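Local coordinates for protein Sqt1 (Chaetomium thermophilum, PDB 4ZOY) that probably serves as a dedicated WD40-repeat chaperone in ribosome biogenesis, capturing a nascent ribosomal protein while it is still being translated, at residues 213-218 and 233-238. Residues are numbered along the deposited sequence; the frame is centred on the assembly and turned at random.
Sequences SLHVYD and GQTVVS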
ATOM      1  N   SER A 213     -16.152  -5.365   8.690  1.00 16.65           N
ATOM      2  CA  SER A 213     -16.228  -4.068   9.369  1.00 16.06           C
ATOM      3  C   SER A 213     -15.195  -3.043   8.882  1.00 17.29           C
ATOM      4  O   SER A 213     -14.108  -3.387   8.391  1.00 16.93           O
ATOM      5  CB  SER A 213     -16.103  -4.238  10.888  1.00 17.54           C
ATOM      6  OG  SER A 213     -14.875  -4.830  11.275  1.00 17.73           O
ATOM      7  N   LEU A 214     -15.590  -1.779   9.010  1.00 16.80           N
ATOM      8  CA  LEU A 214     -14.750  -0.607   8.785  1.00 16.46           C
ATOM      9  C   LEU A 214     -14.732   0.220  10.055  1.00 16.80           C
ATOM     10  O   LEU A 214     -15.789   0.544  10.576  1.00 16.15           O
ATOM     11  CB  LEU A 214     -15.289   0.251   7.636  1.00 15.52           C
ATOM     12  CG  LEU A 214     -14.868   1.721   7.547  1.00 13.92           C
ATOM     13  CD1 LEU A 214     -13.403   1.850   7.096  1.00 14.63           C
ATOM     14  CD2 LEU A 214     -15.757   2.518   6.601  1.00 16.78           C
ATOM     15  N   HIS A 215     -13.548   0.556  10.552  1.00 14.98           N
ATOM     16  CA  HIS A 215     -13.423   1.485  11.667  1.00 14.07           C
ATOM     17  C   HIS A 215     -12.454   2.581  11.284  1.00 16.06           C
ATOM     18  O   HIS A 215     -11.406   2.314  10.685  1.00 16.57           O
ATOM     19  CB  HIS A 215     -12.973   0.779  12.941  1.00 15.05           C
ATOM     20  CG  HIS A 215     -13.954  -0.239  13.417  1.00 16.10           C
ATOM     21  ND1 HIS A 215     -15.149   0.114  14.011  1.00 18.02           N
ATOM     22  CD2 HIS A 215     -13.948  -1.589  13.345  1.00 18.00           C
ATOM     23  CE1 HIS A 215     -15.826  -0.980  14.303  1.00 17.12           C
ATOM     24  NE2 HIS A 215     -15.124  -2.028  13.907  1.00 19.97           N
ATOM     25  N   VAL A 216     -12.806   3.817  11.615  1.00 14.58           N
ATOM     26  CA  VAL A 216     -11.942   4.941  11.323  1.00 15.34           C
ATOM     27  C   VAL A 216     -11.570   5.603  12.647  1.00 15.71           C
ATOM     28  O   VAL A 216     -12.397   6.265  13.273  1.00 17.34           O
ATOM     29  CB  VAL A 216     -12.615   5.945  10.375  1.00 15.34           C
ATOM     30  CG1 VAL A 216     -11.642   7.054  10.032  1.00 16.29           C
ATOM     31  CG2 VAL A 216     -13.083   5.234   9.090  1.00 16.89           C
ATOM     32  N   TYR A 217     -10.319   5.402  13.064  1.00 14.52           N
ATOM     33  CA  TYR A 217      -9.892   5.765  14.416  1.00 15.32           C
ATOM     34  C   TYR A 217      -9.454   7.200  14.536  1.00 15.12           C
ATOM     35  O   TYR A 217      -8.739   7.729  13.684  1.00 15.35           O
ATOM     36  CB  TYR A 217      -8.745   4.865  14.887  1.00 14.33           C
ATOM     37  CG  TYR A 217      -8.978   3.404  14.611  1.00 15.46           C
ATOM     38  CD1 TYR A 217      -9.826   2.640  15.405  1.00 17.27           C
ATOM     39  CD2 TYR A 217      -8.349   2.793  13.539  1.00 16.10           C
ATOM     40  CE1 TYR A 217     -10.040   1.296  15.126  1.00 16.63           C
ATOM     41  CE2 TYR A 217      -8.553   1.467  13.254  1.00 16.32           C
ATOM     42  CZ  TYR A 217      -9.395   0.721  14.047  1.00 15.10           C
ATOM     43  OH  TYR A 217      -9.590  -0.602  13.738  1.00 18.55           O
ATOM     44  N   ASP A 218      -9.884   7.820  15.631  1.00 16.77           N
ATOM     45  CA  ASP A 218      -9.446   9.152  16.036  1.00 15.87           C
ATOM     46  C   ASP A 218      -8.100   9.069  16.755  1.00 15.20           C
ATOM     47  O   ASP A 218      -8.038   9.154  17.986  1.00 16.45           O
ATOM     48  CB  ASP A 218     -10.503   9.782  16.949  1.00 14.42           C
ATOM     49  CG  ASP A 218     -10.140  11.183  17.407  1.00 15.82           C
ATOM     50  OD1 ASP A 218      -9.519  11.934  16.636  1.00 15.84           O
ATOM     51  OD2 ASP A 218     -10.515  11.529  18.551  1.00 16.96           O
ATOM     52  N   GLY A 233     -16.181   5.829  21.537  1.00 26.10           N
ATOM     53  CA  GLY A 233     -15.205   6.802  21.990  1.00 26.64           C
ATOM     54  C   GLY A 233     -13.919   6.797  21.188  1.00 29.72           C
ATOM     55  O   GLY A 233     -13.098   7.702  21.305  1.00 30.13           O
ATOM     56  N   GLN A 234     -13.748   5.782  20.351  1.00 26.91           N
ATOM     57  CA  GLN A 234     -12.483   5.599  19.651  1.00 23.05           C
ATOM     58  C   GLN A 234     -12.533   5.975  18.171  1.00 18.81           C
ATOM     59  O   GLN A 234     -11.527   6.402  17.603  1.00 19.57           O
ATOM     60  CB  GLN A 234     -12.008   4.147  19.768  1.00 25.52           C
ATOM     61  CG  GLN A 234     -11.627   3.715  21.172  1.00 40.58           C
ATOM     62  CD  GLN A 234     -11.075   2.303  21.219  1.00 38.96           C
ATOM     63  OE1 GLN A 234     -11.740   1.336  20.835  1.00 62.05           O
ATOM     64  NE2 GLN A 234      -9.842   2.181  21.694  1.00 62.51           N
ATOM     65  N   THR A 235     -13.688   5.803  17.540  1.00 19.99           N
ATOM     66  CA  THR A 235     -13.779   6.005  16.093  1.00 18.19           C
ATOM     67  C   THR A 235     -14.672   7.167  15.704  1.00 19.99           C
ATOM     68  O   THR A 235     -15.546   7.564  16.471  1.00 21.17           O
ATOM     69  CB  THR A 235     -14.332   4.760  15.378  1.00 17.01           C
ATOM     70  OG1 THR A 235     -15.726   4.605  15.705  1.00 19.68           O
ATOM     71  CG2 THR A 235     -13.566   3.505  15.776  1.00 18.48           C
ATOM     72  N   VAL A 236     -14.468   7.692  14.497  1.00 16.65           N
ATOM     73  CA  VAL A 236     -15.386   8.686  13.930  1.00 16.13           C
ATOM     74  C   VAL A 236     -16.423   8.040  13.014  1.00 18.20           C
ATOM     75  O   VAL A 236     -17.465   8.641  12.726  1.00 17.91           O
ATOM     76  CB  VAL A 236     -14.670   9.778  13.122  1.00 15.44           C
ATOM     77  CG1 VAL A 236     -13.702  10.542  14.007  1.00 17.22           C
ATOM     78  CG2 VAL A 236     -13.949   9.185  11.912  1.00 18.81           C
ATOM     79  N   VAL A 237     -16.103   6.836  12.549  1.00 17.61           N
ATOM     80  CA  VAL A 237     -16.994   5.977  11.763  1.00 15.71           C
ATOM     81  C   VAL A 237     -16.771   4.538  12.196  1.00 15.40           C
ATOM     82  O   VAL A 237     -15.627   4.091  12.310  1.00 16.26           O
ATOM     83  CB  VAL A 237     -16.733   6.078  10.234  1.00 17.54           C
ATOM     84  CG1 VAL A 237     -17.498   4.982   9.476  1.00 20.03           C
ATOM     85  CG2 VAL A 237     -17.091   7.439   9.707  1.00 18.97           C
ATOM     86  N   SER A 238     -17.858   3.819  12.458  1.00 18.16           N
ATOM     87  CA  SER A 238     -17.814   2.387  12.706  1.00 15.89           C
ATOM     88  C   SER A 238     -18.990   1.752  11.977  1.00 21.43           C
ATOM     89  O   SER A 238     -20.149   2.047  12.285  1.00 23.65           O
ATOM     90  CB  SER A 238     -17.877   2.070  14.206  1.00 19.57           C
ATOM     91  OG  SER A 238     -16.636   2.322  14.847  1.00 20.43           O
TER
HETATM   92  O   HOH W   1     -10.419   9.382  20.376  1.00 20.71           O
HETATM   93  O   HOH W   2      -9.201   6.672  19.323  1.00 22.36           O
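At the edge of the His215 ring, in its plane, ND1 meets Ser238 OG at 2.8 Å, a hydrogen bond in which either atom may be the donor. The Tyr217 ring has His215 O over one face, offset toward the rim, and its CD1 touches Thr235 CG2 at 3.9 Å; its hydroxyl bonds Thr207, and Tyr186 stacks on the ring. The His215-Ser238 bond and the Tyr217-Thr235 contact join 214-218 and 235-239, third and fourth strands of a four-stranded antiparallel blade of the WD40 beta-propeller. Chi1 of -63° sets His215 CG beside the backbone N, and the ring presents its ND1 edge to Ser238, whose OG is also hydrogen-bonded to Thr235 OG1 (2.6 Å) and Asn232. An alanine in place of His215 would probably cost Ser238 OG its imidazole partner, leaving it to Thr235 and Asn232. On the sheet face carrying Val216 and Val237, Val216 CG2 lies beside Val237 CB. Val216 CG1 packs at 3.7 Å on Val236 CG2, where the outer strand bends. Backbone bonds span the bend, with Val216 N reaching Val237 O and Asp218 N reaching Gln234 O. Between them, Val236 N donates to Val216 O at 2.8 Å, almost in line with the carbonyl (C=O...N angle 174°).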